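PDB 6IWY: flagellar hook-associated protein 2 from Helicobacter pylori, which caps the distal end of the growing flagellar filament, promoting polymerization of flagellin monomers there and preventing them from leaking out unassembled. Local coordinates for residues V74-G79 with G83-S88; Q87-A92 with L112-K117; D292-A297 with G312-N317. All coordinates share one frame; numbering follows the deposited sequence.

This chain is a fragment of the full-length cap protein. From the N terminus, contact 1 comes first: strand 70-76 is followed, after a short turn, by helix 82-92 running back beside it; three residues separate the segments of contact 1. Contact 2 opens on the same helix, sharing Q87 and S88, and closes a longer loop that includes strand 97-103 before returning on strand 110-116. The helix thereby packs on strands from two different antiparallel sheets. None nests within another. Contact 3 follows much later, joining helix 292-299 to strand 314-318 in the hook IN motif, its nearest atoms about 11 Å from contact 1. Like contact 2, it packs a helix against the second strand of the following hairpin.

Contact 1. Residues V74-G79 with G83-S88; sequences VNIKAG and GDVAQS
The hydroxyl of S88 faces two ways: OG rests 3.5 Å from the V74 CG1 methyl of the strand, and it donates a hydrogen bond back into its own helix, to V85 O at 3.2 Å. The torsion explains the double role. With chi1 at 89°, OG sits between the backbone N and the carbonyl carbon of S88, which swings it back along the helix to the carbonyl three residues earlier. It meets that oxygen well off the line of the C=O bond, with a C=O...OG angle of 111°, and also tilted from the carbonyl plane. The hydroxyl can therefore lie against an apolar neighbour while its proton is taken up inside the helix. V74 CG1 also comes within 3.6 Å of S88 O, so this one methyl lies beside both oxygens of S88.

One helical turn earlier, the contact becomes purely apolar. I76 and V85 cross at about a right angle, and the I76 CD1 methyl reaches V85 CG1 at 3.8 Å. The same methyl also touches the other branch, V85 CG2, at 4.0 Å, so the isoleucine tip meets both arms of the valine. I76 CG2 adds a looser approach to V85 CG2.

Strand 74-76 and helix 83-88 run nearly antiparallel, at 162°, as expected when a chain leaves a strand and doubles back as a helix through a short turn. V74 and I76 pair by backbone with L63 and T61 of strand 61-67, the other arm of the same hairpin, and V74 also packs on L63 and F65. F357 covers I76, F56 covers V85, and M80 in the turn touches S88. Helix 82-92 thus lies beside strand 70-76, outermost within this chain in the sheet with 61-67 and 126-127.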
loop_
_atom_site.group_PDB
_atom_site.type_symbol
_atom_site.label_atom_id
_atom_site.label_comp_id
_atom_site.label_asym_id
_atom_site.label_seq_id
_atom_site.Cartn_x
_atom_site.Cartn_y
_atom_site.Cartn_z
ATOM N N VAL A 74 10.079 -2.348 -0.562
ATOM C CA VAL A 74 11.410 -1.799 -0.437
ATOM C C VAL A 74 11.984 -2.312 0.881
ATOM O O VAL A 74 11.354 -2.187 1.933
ATOM C CB VAL A 74 11.385 -0.265 -0.364
ATOM C CG1 VAL A 74 12.713 0.333 -0.811
ATOM C CG2 VAL A 74 10.221 0.298 -1.191
ATOM N N ASN A 75 13.155 -2.940 0.824
ATOM C CA ASN A 75 13.786 -3.455 2.028
ATOM C C ASN A 75 14.514 -2.315 2.656
ATOM O O ASN A 75 15.097 -1.497 1.957
ATOM C CB ASN A 75 14.768 -4.537 1.691
ATOM C CG ASN A 75 14.135 -5.665 0.926
ATOM O OD1 ASN A 75 14.613 -6.039 -0.144
ATOM N ND2 ASN A 75 13.067 -6.233 1.468
ATOM N N ILE A 76 14.474 -2.230 3.974
ATOM C CA ILE A 76 15.189 -1.180 4.678
ATOM C C ILE A 76 16.056 -1.851 5.744
ATOM O O ILE A 76 15.583 -2.749 6.457
ATOM C CB ILE A 76 14.194 -0.217 5.268
ATOM C CG1 ILE A 76 13.310 0.350 4.139
ATOM C CG2 ILE A 76 14.914 0.857 6.033
ATOM C CD1 ILE A 76 12.753 1.710 4.407
ATOM N N LYS A 77 17.327 -1.474 5.834
ATOM C CA LYS A 77 18.231 -2.182 6.741
ATOM C C LYS A 77 18.439 -1.372 8.019
ATOM O O LYS A 77 18.352 -0.167 8.005
ATOM C CB LYS A 77 19.590 -2.487 6.068
ATOM C CG LYS A 77 19.513 -3.272 4.767
ATOM C CD LYS A 77 18.992 -4.681 5.001
ATOM C CE LYS A 77 18.601 -5.394 3.720
ATOM N NZ LYS A 77 17.936 -6.669 4.054
ATOM N N ALA A 78 18.734 -2.056 9.116
ATOM C CA ALA A 78 19.084 -1.401 10.374
ATOM C C ALA A 78 20.228 -0.392 10.176
ATOM O O ALA A 78 21.269 -0.718 9.603
ATOM C CB ALA A 78 19.462 -2.448 11.417
ATOM N N GLY A 79 20.015 0.833 10.634
ATOM C CA GLY A 79 21.041 1.868 10.573
ATOM C C GLY A 79 21.097 2.707 9.308
ATOM O O GLY A 79 21.892 3.632 9.227
ATOM N N GLY A 83 18.830 9.646 3.659
ATOM C CA GLY A 83 19.346 9.678 2.303
ATOM C C GLY A 83 19.352 8.291 1.671
ATOM O O GLY A 83 18.892 8.114 0.533
ATOM N N ASP A 84 19.886 7.310 2.399
ATOM C CA ASP A 84 19.826 5.926 1.954
ATOM C C ASP A 84 18.393 5.513 1.568
ATOM O O ASP A 84 18.171 5.008 0.467
ATOM C CB ASP A 84 20.322 4.962 3.039
ATOM C CG ASP A 84 21.819 5.084 3.332
ATOM O OD1 ASP A 84 22.575 5.771 2.597
ATOM O OD2 ASP A 84 22.243 4.442 4.323
ATOM N N VAL A 85 17.420 5.720 2.456
ATOM C CA VAL A 85 16.060 5.243 2.179
ATOM C C VAL A 85 15.462 5.926 0.951
ATOM O O VAL A 85 14.752 5.310 0.179
ATOM C CB VAL A 85 15.097 5.471 3.340
ATOM C CG1 VAL A 85 13.687 5.090 2.899
ATOM C CG2 VAL A 85 15.505 4.669 4.545
ATOM N N ALA A 86 15.760 7.199 0.773
ATOM C CA ALA A 86 15.251 7.938 -0.367
ATOM C C ALA A 86 15.691 7.252 -1.645
ATOM O O ALA A 86 14.896 7.029 -2.550
ATOM C CB ALA A 86 15.751 9.351 -0.340
ATOM N N GLN A 87 16.974 6.921 -1.713
ATOM C CA GLN A 87 17.544 6.338 -2.914
ATOM C C GLN A 87 17.047 4.906 -3.145
ATOM O O GLN A 87 16.890 4.404 -4.318
ATOM C CB GLN A 87 19.061 6.248 -2.800
ATOM C CG GLN A 87 19.728 5.680 -4.084
ATOM C CD GLN A 87 19.628 6.649 -5.269
ATOM O OE1 GLN A 87 19.892 7.837 -5.116
ATOM N NE2 GLN A 87 19.227 6.147 -6.442
ATOM N N SER A 88 16.844 4.218 -2.021
ATOM C CA SER A 88 16.478 2.840 -2.109
ATOM C C SER A 88 15.041 2.750 -2.648
ATOM O O SER A 88 14.741 1.796 -3.344
ATOM C CB SER A 88 16.703 2.121 -0.775
ATOM O OG SER A 88 15.577 2.179 0.063
#

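Contact 2. Residues Q87-A92 with L112-K117; sequences QSITDA and LMVNTK
Within Q87-A92 it is I89 that reaches residues 112-117, with the tip of its longer branch. Its CD1 methyl lies 3.9 Å from V114 CG2, the two side chains crossing at about a right angle, and 4.2 Å from L112 CD2. Because CG1 of I89 stands anti to the carbonyl carbon (chi1 -73°) and the chain then continues extended (chi2 171°), CD1 is carried out to the two strand residues, which lie two apart on the same face. The architecture is a helix laid on an antiparallel sheet: helix 82-92 leads into the hairpin 97-103/110-116 and packs against its second strand. That strand is held between two neighbours by backbone bonds, M113 to I100 on one and V114 to N43 on the other. L45 and V97 pack on V114, while L112 is flanked by F56 and, from the helix, by L82, V85 and A86. Further out, T90 OG1 bonds both to A86 O and to G99 N, tying the helix to the hairpin's first strand. On the exposed side of the helix, Q87 NE2 donates a 3.0 Å bond to D91 OD1, arriving from above the carboxylate plane.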
loop_
_atom_site.group_PDB
_atom_site.type_symbol
_atom_site.label_atom_id
_atom_site.label_comp_id
_atom_site.label_asym_id
_atom_site.label_seq_id
_atom_site.Cartn_x
_atom_site.Cartn_y
_atom_site.Cartn_z
ATOM N N GLN A 87 16.974 6.921 -1.713
ATOM C CA GLN A 87 17.544 6.338 -2.914
ATOM C C GLN A 87 17.047 4.906 -3.145
ATOM O O GLN A 87 16.890 4.404 -4.318
ATOM C CB GLN A 87 19.061 6.248 -2.800
ATOM C CG GLN A 87 19.728 5.680 -4.084
ATOM C CD GLN A 87 19.628 6.649 -5.269
ATOM O OE1 GLN A 87 19.892 7.837 -5.116
ATOM N NE2 GLN A 87 19.227 6.147 -6.442
ATOM N N SER A 88 16.844 4.218 -2.021
ATOM C CA SER A 88 16.478 2.840 -2.109
ATOM C C SER A 88 15.041 2.750 -2.648
ATOM O O SER A 88 14.741 1.796 -3.344
ATOM C CB SER A 88 16.703 2.121 -0.775
ATOM O OG SER A 88 15.577 2.179 0.063
ATOM N N ILE A 89 14.183 3.753 -2.370
ATOM C CA ILE A 89 12.829 3.803 -2.959
ATOM C C ILE A 89 12.926 3.932 -4.464
ATOM O O ILE A 89 12.300 3.175 -5.210
ATOM C CB ILE A 89 11.972 4.959 -2.418
ATOM C CG1 ILE A 89 11.528 4.654 -1.001
ATOM C CG2 ILE A 89 10.756 5.187 -3.315
ATOM C CD1 ILE A 89 10.882 5.798 -0.327
ATOM N N THR A 90 13.734 4.885 -4.899
ATOM C CA THR A 90 14.048 5.064 -6.313
ATOM C C THR A 90 14.615 3.796 -6.999
ATOM O O THR A 90 14.220 3.440 -8.137
ATOM C CB THR A 90 15.095 6.160 -6.460
ATOM O OG1 THR A 90 14.632 7.351 -5.785
ATOM C CG2 THR A 90 15.388 6.430 -7.927
ATOM N N ASP A 91 15.536 3.119 -6.313
ATOM C CA ASP A 91 16.158 1.894 -6.857
ATOM C C ASP A 91 15.197 0.683 -6.870
ATOM O O ASP A 91 15.200 -0.099 -7.805
ATOM C CB ASP A 91 17.434 1.529 -6.072
ATOM C CG ASP A 91 18.646 2.477 -6.365
ATOM O OD1 ASP A 91 18.639 3.368 -7.282
ATOM O OD2 ASP A 91 19.666 2.289 -5.668
ATOM N N ALA A 92 14.389 0.513 -5.828
ATOM C CA ALA A 92 13.383 -0.547 -5.841
ATOM C C ALA A 92 12.451 -0.449 -7.059
ATOM O O ALA A 92 12.113 -1.465 -7.657
ATOM C CB ALA A 92 12.553 -0.545 -4.556
ATOM N N LEU A 112 10.904 13.074 4.021
ATOM C CA LEU A 112 11.029 12.182 2.894
ATOM C C LEU A 112 9.776 12.348 2.061
ATOM O O LEU A 112 8.665 12.335 2.590
ATOM C CB LEU A 112 11.214 10.742 3.378
ATOM C CG LEU A 112 11.373 9.605 2.359
ATOM C CD1 LEU A 112 12.608 9.791 1.532
ATOM C CD2 LEU A 112 11.398 8.246 3.069
ATOM N N MET A 113 9.956 12.556 0.761
ATOM C CA MET A 113 8.820 12.621 -0.156
ATOM C C MET A 113 8.911 11.414 -1.039
ATOM O O MET A 113 9.996 10.940 -1.312
ATOM C CB MET A 113 8.879 13.870 -1.032
ATOM C CG MET A 113 9.031 15.165 -0.266
ATOM S SD MET A 113 7.582 15.528 0.716
ATOM C CE MET A 113 6.328 15.858 -0.518
ATOM N N VAL A 114 7.748 10.926 -1.465
ATOM C CA VAL A 114 7.610 9.788 -2.370
ATOM C C VAL A 114 6.675 10.288 -3.443
ATOM O O VAL A 114 5.483 10.457 -3.194
ATOM C CB VAL A 114 6.954 8.592 -1.668
ATOM C CG1 VAL A 114 6.828 7.423 -2.627
ATOM C CG2 VAL A 114 7.763 8.217 -0.449
ATOM N N ASN A 115 7.235 10.586 -4.609
ATOM C CA ASN A 115 6.486 11.190 -5.703
ATOM C C ASN A 115 6.557 10.323 -6.951
ATOM O O ASN A 115 7.640 9.800 -7.255
ATOM C CB ASN A 115 7.081 12.566 -6.031
ATOM C CG ASN A 115 7.072 13.530 -4.831
ATOM O OD1 ASN A 115 6.492 13.234 -3.777
ATOM N ND2 ASN A 115 7.715 14.685 -4.997
ATOM N N THR A 116 5.453 10.215 -7.703
ATOM C CA THR A 116 5.474 9.452 -8.957
ATOM C C THR A 116 6.166 10.144 -10.121
ATOM O O THR A 116 6.193 11.347 -10.233
ATOM C CB THR A 116 4.077 9.044 -9.431
ATOM O OG1 THR A 116 3.270 10.197 -9.696
ATOM C CG2 THR A 116 3.403 8.149 -8.393
ATOM N N LYS A 117 6.745 9.348 -11.004
ATOM C CA LYS A 117 7.352 9.846 -12.233
ATOM C C LYS A 117 6.303 10.242 -13.262
ATOM O O LYS A 117 6.543 11.100 -14.111
ATOM C CB LYS A 117 8.261 8.784 -12.838
ATOM C CG LYS A 117 9.141 9.292 -13.971
ATOM C CD LYS A 117 9.858 8.132 -14.649
ATOM C CE LYS A 117 10.390 8.529 -16.015
ATOM N NZ LYS A 117 11.680 7.844 -16.297
#

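Contact 3. Residues D292-A297 with G312-N317; sequences DAIIQA and GKLVIN
L314 carries the strand side of this contact, and its two methyls reach different isoleucines, I295 and I294. Starting at CB, the side chain does not yet head for the helix, and neither CB nor CG comes within touching distance of it. CG stands anti to the backbone N (chi1 -174°), and the branching at CG then splits the approach. CD1 goes to I295, where it meets CG1 at 3.6 Å, the nearest approach between the segments. CD2 takes the other direction and lies more loosely against I294, 4.4 Å from its CG2.

The helix presents the two isoleucines differently. I294 points its CB toward the strand, so its CG2 branch is already close enough for L314 CD2. I295 leaves the helix more to the side, and it is the CG1 arm that brings it near. Its CG1 is anti to the carbonyl carbon (chi1 -78°), and the chain then extends. I295 and L314 slide past one another in opposite directions, with L314 CD1 against CG1, midway along the isoleucine arm.

The joint is purely apolar and small, about 109 Å² over both sides, and only L314 of the three residues is fully buried. It lies in the flagellin hook IN motif, where helix 292-299 is followed by the hairpin 304-308/314-318 and packs on its second strand. That strand is the middle one of an antiparallel three-stranded sheet: V315 pairs with F307 on one side, and L314 and I316 pair with S255 and L253 on the other. L314 O also accepts a bond from S255 OG. Around the helix, I259 and L339 from loops cover I294, while K308 of strand 304-308 touches I295.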
loop_
_atom_site.group_PDB
_atom_site.type_symbol
_atom_site.label_atom_id
_atom_site.label_comp_id
_atom_site.label_asym_id
_atom_site.label_seq_id
_atom_site.Cartn_x
_atom_site.Cartn_y
_atom_site.Cartn_z
ATOM N N ASP A 292 14.590 -28.453 7.461
ATOM C CA ASP A 292 13.425 -29.077 8.132
ATOM C C ASP A 292 13.596 -29.213 9.644
ATOM O O ASP A 292 12.661 -28.970 10.402
ATOM C CB ASP A 292 13.108 -30.480 7.565
ATOM C CG ASP A 292 12.531 -30.445 6.147
ATOM O OD1 ASP A 292 11.964 -29.399 5.735
ATOM O OD2 ASP A 292 12.652 -31.475 5.443
ATOM N N ALA A 293 14.764 -29.637 10.088
ATOM C CA ALA A 293 14.985 -29.804 11.520
ATOM C C ALA A 293 14.769 -28.471 12.250
ATOM O O ALA A 293 14.089 -28.411 13.272
ATOM C CB ALA A 293 16.388 -30.369 11.789
ATOM N N ILE A 294 15.337 -27.409 11.693
ATOM C CA ILE A 294 15.275 -26.073 12.279
ATOM C C ILE A 294 13.829 -25.586 12.249
ATOM O O ILE A 294 13.382 -24.904 13.165
ATOM C CB ILE A 294 16.227 -25.068 11.546
ATOM C CG1 ILE A 294 17.694 -25.427 11.851
ATOM C CG2 ILE A 294 15.966 -23.637 11.982
ATOM C CD1 ILE A 294 18.771 -24.836 10.866
ATOM N N ILE A 295 13.089 -25.949 11.208
ATOM C CA ILE A 295 11.725 -25.506 11.097
ATOM C C ILE A 295 10.924 -26.065 12.287
ATOM O O ILE A 295 10.240 -25.311 13.008
ATOM C CB ILE A 295 11.139 -25.875 9.735
ATOM C CG1 ILE A 295 11.648 -24.873 8.679
ATOM C CG2 ILE A 295 9.567 -25.893 9.782
ATOM C CD1 ILE A 295 11.286 -25.254 7.196
ATOM N N GLN A 296 11.052 -27.372 12.514
ATOM C CA GLN A 296 10.306 -28.051 13.587
ATOM C C GLN A 296 10.717 -27.452 14.932
ATOM O O GLN A 296 9.908 -27.337 15.858
ATOM C CB GLN A 296 10.568 -29.577 13.615
ATOM C CG GLN A 296 10.244 -30.381 12.351
ATOM C CD GLN A 296 10.341 -31.916 12.564
ATOM O OE1 GLN A 296 10.885 -32.412 13.571
ATOM N NE2 GLN A 296 9.798 -32.669 11.610
ATOM N N ALA A 297 11.988 -27.084 15.035
ATOM C CA ALA A 297 12.504 -26.486 16.258
ATOM C C ALA A 297 11.787 -25.169 16.479
ATOM O O ALA A 297 11.322 -24.879 17.573
ATOM C CB ALA A 297 14.026 -26.274 16.161
ATOM N N GLY A 312 13.222 -23.375 -1.398
ATOM C CA GLY A 312 13.953 -24.090 -0.337
ATOM C C GLY A 312 14.461 -23.220 0.808
ATOM O O GLY A 312 15.277 -23.659 1.621
ATOM N N LYS A 313 13.978 -21.986 0.901
ATOM C CA LYS A 313 14.486 -21.052 1.914
ATOM C C LYS A 313 13.653 -21.010 3.226
ATOM O O LYS A 313 12.426 -21.156 3.221
ATOM C CB LYS A 313 14.645 -19.658 1.295
ATOM C CG LYS A 313 15.834 -19.593 0.341
ATOM C CD LYS A 313 16.028 -18.218 -0.283
ATOM C CE LYS A 313 17.306 -18.200 -1.119
ATOM N NZ LYS A 313 17.531 -16.981 -1.963
ATOM N N LEU A 314 14.351 -20.838 4.346
ATOM C CA LEU A 314 13.716 -20.667 5.645
ATOM C C LEU A 314 12.932 -19.367 5.655
ATOM O O LEU A 314 13.497 -18.303 5.376
ATOM C CB LEU A 314 14.780 -20.612 6.732
ATOM C CG LEU A 314 14.312 -20.567 8.173
ATOM C CD1 LEU A 314 13.551 -21.839 8.521
ATOM C CD2 LEU A 314 15.546 -20.379 9.107
ATOM N N VAL A 315 11.639 -19.443 5.951
ATOM C CA VAL A 315 10.846 -18.254 6.191
ATOM C C VAL A 315 10.383 -18.305 7.631
ATOM O O VAL A 315 9.803 -19.270 8.039
ATOM C CB VAL A 315 9.660 -18.171 5.241
ATOM C CG1 VAL A 315 8.841 -16.932 5.529
ATOM C CG2 VAL A 315 10.142 -18.159 3.798
ATOM N N ILE A 316 10.698 -17.286 8.416
ATOM C CA ILE A 316 10.260 -17.207 9.798
ATOM C C ILE A 316 9.232 -16.078 9.952
ATOM O O ILE A 316 9.400 -14.990 9.421
ATOM C CB ILE A 316 11.394 -16.872 10.748
ATOM C CG1 ILE A 316 12.639 -17.728 10.479
ATOM C CG2 ILE A 316 10.947 -17.067 12.152
ATOM C CD1 ILE A 316 13.893 -17.097 11.057
ATOM N N ASN A 317 8.184 -16.363 10.709
ATOM C CA ASN A 317 7.214 -15.382 11.146
ATOM C C ASN A 317 7.146 -15.241 12.676
ATOM O O ASN A 317 7.495 -16.157 13.407
ATOM C CB ASN A 317 5.868 -15.782 10.578
ATOM C CG ASN A 317 5.626 -15.161 9.250
ATOM O OD1 ASN A 317 5.578 -13.923 9.164
ATOM N ND2 ASN A 317 5.477 -15.982 8.191
#